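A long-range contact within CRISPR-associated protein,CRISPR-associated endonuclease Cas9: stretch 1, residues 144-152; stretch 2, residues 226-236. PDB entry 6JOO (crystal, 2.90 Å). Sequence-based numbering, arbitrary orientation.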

# COMPACT_ATOMS: atom_id res chain seq x y z
N LYS A 144 17.72 21.30 8.79
CA LYS A 144 17.05 21.82 9.96
C LYS A 144 16.72 23.30 9.77
O LYS A 144 17.10 23.93 8.78
CB LYS A 144 17.92 21.61 11.20
CG LYS A 144 18.77 20.34 11.14
CD LYS A 144 19.37 19.96 12.48
CE LYS A 144 20.35 18.81 12.33
NZ LYS A 144 20.82 18.29 13.65
N VAL A 145 15.97 23.85 10.73
CA VAL A 145 15.55 25.25 10.65
C VAL A 145 16.76 26.17 10.60
O VAL A 145 16.74 27.20 9.91
CB VAL A 145 14.63 25.58 11.84
CG1 VAL A 145 14.24 27.05 11.83
CG2 VAL A 145 13.39 24.70 11.82
N SER A 146 17.84 25.81 11.30
CA SER A 146 19.00 26.68 11.41
C SER A 146 19.63 26.97 10.05
O SER A 146 20.31 27.99 9.89
CB SER A 146 20.03 26.05 12.35
OG SER A 146 20.54 24.84 11.81
N SER A 147 19.40 26.11 9.06
CA SER A 147 19.90 26.36 7.71
C SER A 147 19.27 27.58 7.06
O SER A 147 19.68 27.96 5.96
CB SER A 147 19.67 25.12 6.83
OG SER A 147 18.29 24.81 6.76
N LEU A 148 18.28 28.20 7.71
CA LEU A 148 17.65 29.41 7.19
C LEU A 148 18.02 30.67 7.95
O LEU A 148 17.59 31.76 7.55
CB LEU A 148 16.12 29.25 7.19
CG LEU A 148 15.52 28.18 6.28
CD1 LEU A 148 14.01 28.33 6.20
CD2 LEU A 148 16.15 28.24 4.90
N TYR A 149 18.81 30.56 9.03
CA TYR A 149 19.20 31.76 9.77
C TYR A 149 20.00 32.72 8.90
O TYR A 149 19.92 33.94 9.08
CB TYR A 149 20.00 31.37 11.01
CG TYR A 149 19.18 30.68 12.08
CD1 TYR A 149 17.80 30.81 12.11
CD2 TYR A 149 19.79 29.90 13.05
CE1 TYR A 149 17.05 30.18 13.09
CE2 TYR A 149 19.04 29.26 14.03
CZ TYR A 149 17.68 29.41 14.04
OH TYR A 149 16.94 28.78 15.01
N LEU A 150 20.77 32.19 7.94
CA LEU A 150 21.40 32.99 6.90
C LEU A 150 20.91 32.45 5.56
O LEU A 150 21.50 31.52 5.00
CB LEU A 150 22.92 32.95 7.00
CG LEU A 150 23.51 33.74 8.18
CD1 LEU A 150 25.03 33.74 8.13
CD2 LEU A 150 22.96 35.16 8.20
N PRO A 151 19.82 33.00 5.02
CA PRO A 151 19.22 32.42 3.82
C PRO A 151 20.16 32.49 2.62
O PRO A 151 21.02 33.36 2.53
CB PRO A 151 17.97 33.28 3.60
CG PRO A 151 17.69 33.90 4.93
CD PRO A 151 19.04 34.14 5.54
N ASP A 152 19.97 31.54 1.71
CA ASP A 152 20.79 31.46 0.51
C ASP A 152 20.29 32.45 -0.54
O ASP A 152 19.26 33.11 -0.38
CB ASP A 152 20.77 30.03 -0.06
CG ASP A 152 20.92 28.97 1.02
OD1 ASP A 152 20.68 29.28 2.21
OD2 ASP A 152 21.31 27.83 0.68
N LEU A 226 15.47 37.73 17.64
CA LEU A 226 14.06 37.43 17.41
C LEU A 226 13.78 36.88 16.02
O LEU A 226 12.88 36.06 15.87
CB LEU A 226 13.21 38.68 17.64
CG LEU A 226 11.69 38.49 17.68
CD1 LEU A 226 11.30 37.44 18.71
CD2 LEU A 226 11.00 39.81 17.98
N TYR A 227 14.53 37.33 15.01
CA TYR A 227 14.40 36.76 13.67
C TYR A 227 14.62 35.25 13.70
O TYR A 227 13.83 34.49 13.13
CB TYR A 227 15.39 37.43 12.72
CG TYR A 227 15.72 36.62 11.49
CD1 TYR A 227 14.90 36.64 10.37
CD2 TYR A 227 16.88 35.86 11.43
CE1 TYR A 227 15.21 35.91 9.24
CE2 TYR A 227 17.20 35.12 10.31
CZ TYR A 227 16.36 35.15 9.21
OH TYR A 227 16.68 34.42 8.09
N ARG A 228 15.68 34.80 14.38
CA ARG A 228 15.93 33.37 14.49
C ARG A 228 14.78 32.66 15.19
O ARG A 228 14.36 31.57 14.76
CB ARG A 228 17.24 33.12 15.23
N LYS A 229 14.25 33.25 16.26
CA LYS A 229 13.13 32.64 16.98
C LYS A 229 11.87 32.59 16.13
O LYS A 229 11.04 31.70 16.31
CB LYS A 229 12.86 33.40 18.28
N ILE A 230 11.71 33.53 15.19
CA ILE A 230 10.57 33.49 14.29
C ILE A 230 10.76 32.41 13.23
O ILE A 230 9.82 31.66 12.92
CB ILE A 230 10.34 34.87 13.66
CG1 ILE A 230 9.87 35.87 14.72
CG2 ILE A 230 9.32 34.78 12.53
CD1 ILE A 230 9.60 37.26 14.17
N ILE A 231 11.97 32.30 12.68
CA ILE A 231 12.25 31.25 11.69
C ILE A 231 12.01 29.87 12.29
O ILE A 231 11.63 28.94 11.57
CB ILE A 231 13.70 31.40 11.16
CG1 ILE A 231 13.89 32.78 10.52
CG2 ILE A 231 14.02 30.31 10.15
CD1 ILE A 231 12.93 33.06 9.39
N ASP A 232 12.20 29.72 13.60
CA ASP A 232 11.97 28.43 14.24
C ASP A 232 10.51 28.02 14.16
O ASP A 232 10.20 26.83 14.03
CB ASP A 232 12.42 28.49 15.70
CG ASP A 232 13.88 28.85 15.85
OD1 ASP A 232 14.65 28.62 14.89
OD2 ASP A 232 14.27 29.36 16.93
N VAL A 233 9.60 28.99 14.22
CA VAL A 233 8.17 28.69 14.29
C VAL A 233 7.54 28.64 12.91
O VAL A 233 6.76 27.74 12.60
CB VAL A 233 7.47 29.72 15.20
CG1 VAL A 233 6.02 29.32 15.42
CG2 VAL A 233 8.21 29.84 16.52
N VAL A 234 7.85 29.62 12.06
CA VAL A 234 7.25 29.68 10.73
C VAL A 234 7.64 28.46 9.92
O VAL A 234 6.80 27.83 9.26
CB VAL A 234 7.64 31.00 10.03
CG1 VAL A 234 7.24 30.97 8.57
CG2 VAL A 234 7.01 32.19 10.74
N PHE A 235 8.92 28.09 9.95
CA PHE A 235 9.43 26.99 9.15
C PHE A 235 9.62 25.71 9.96
O PHE A 235 10.45 24.87 9.59
CB PHE A 235 10.74 27.40 8.48
CG PHE A 235 10.62 28.62 7.61
CD1 PHE A 235 10.34 28.51 6.25
CD2 PHE A 235 10.77 29.89 8.14
CE1 PHE A 235 10.22 29.63 5.45
CE2 PHE A 235 10.65 31.02 7.35
CZ PHE A 235 10.38 30.89 6.00
N ALA A 236 8.87 25.55 11.05
CA ALA A 236 8.96 24.32 11.83
C ALA A 236 8.50 23.13 11.00
O ALA A 236 7.60 23.24 10.17
CB ALA A 236 8.11 24.43 13.10

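What polar bond ties the two stretches together? A single hydrogen bond crosses between them: the hydroxyl OH of Y227 donates to the backbone O of L148 at 2.9 Å. The CA-to-CB bond of Y227 points sideways relative to the first stretch, yet with chi1 in the t well the ring carries its hydroxyl across to the end of the 3-10 segment. No backbone hydrogen bond within the stretch uses L148 O, which leaves it free to accept from Y227 OH. The same hydroxyl also meets P151, whose CG lies 3.4 Å from Y227 OH, and the edge of the ring faces the next carbonyl, with Y149 O 3.2 Å from Y227 CE2.

Which side chains form the apolar centre? V145, L148 and I231 all direct CA-to-CB toward the opposing stretch, and I231 CG2 serves both partners, 3.7 Å from V145 CG1 and 3.8 Å from L148 CB. The branched I231 is buried and can touch two neighbours at once. V145 also packs against backbone: its CG1 is 3.2 Å from I231 O, and its CG2 is 3.7 Å from F235 O, where the chain has left the helix.

How do the aromatic rings take part? Two CH-pi contacts use ring faces. L148 CD1 sits over the F235 ring, 3.8 Å from its centroid, so a flat surface receives the leucine's methyl. R228 CB similarly covers one face of Y149, 3.9 Å from the centroid of that ring; the arginine is modelled only to CB. Y149 presents its edge to I231, with Y149 CE1 4.1 Å from I231 CB.

What can be said of Y149 and D232? Their side chains converge beside the helix, but the 2.3 Å between Y149 OH and D232 OD1 is too short to be read as a bond. The contact, which buries 450 Å² summed over both sides, rests on the packing and the Y227 hydrogen bond rather than on this pair.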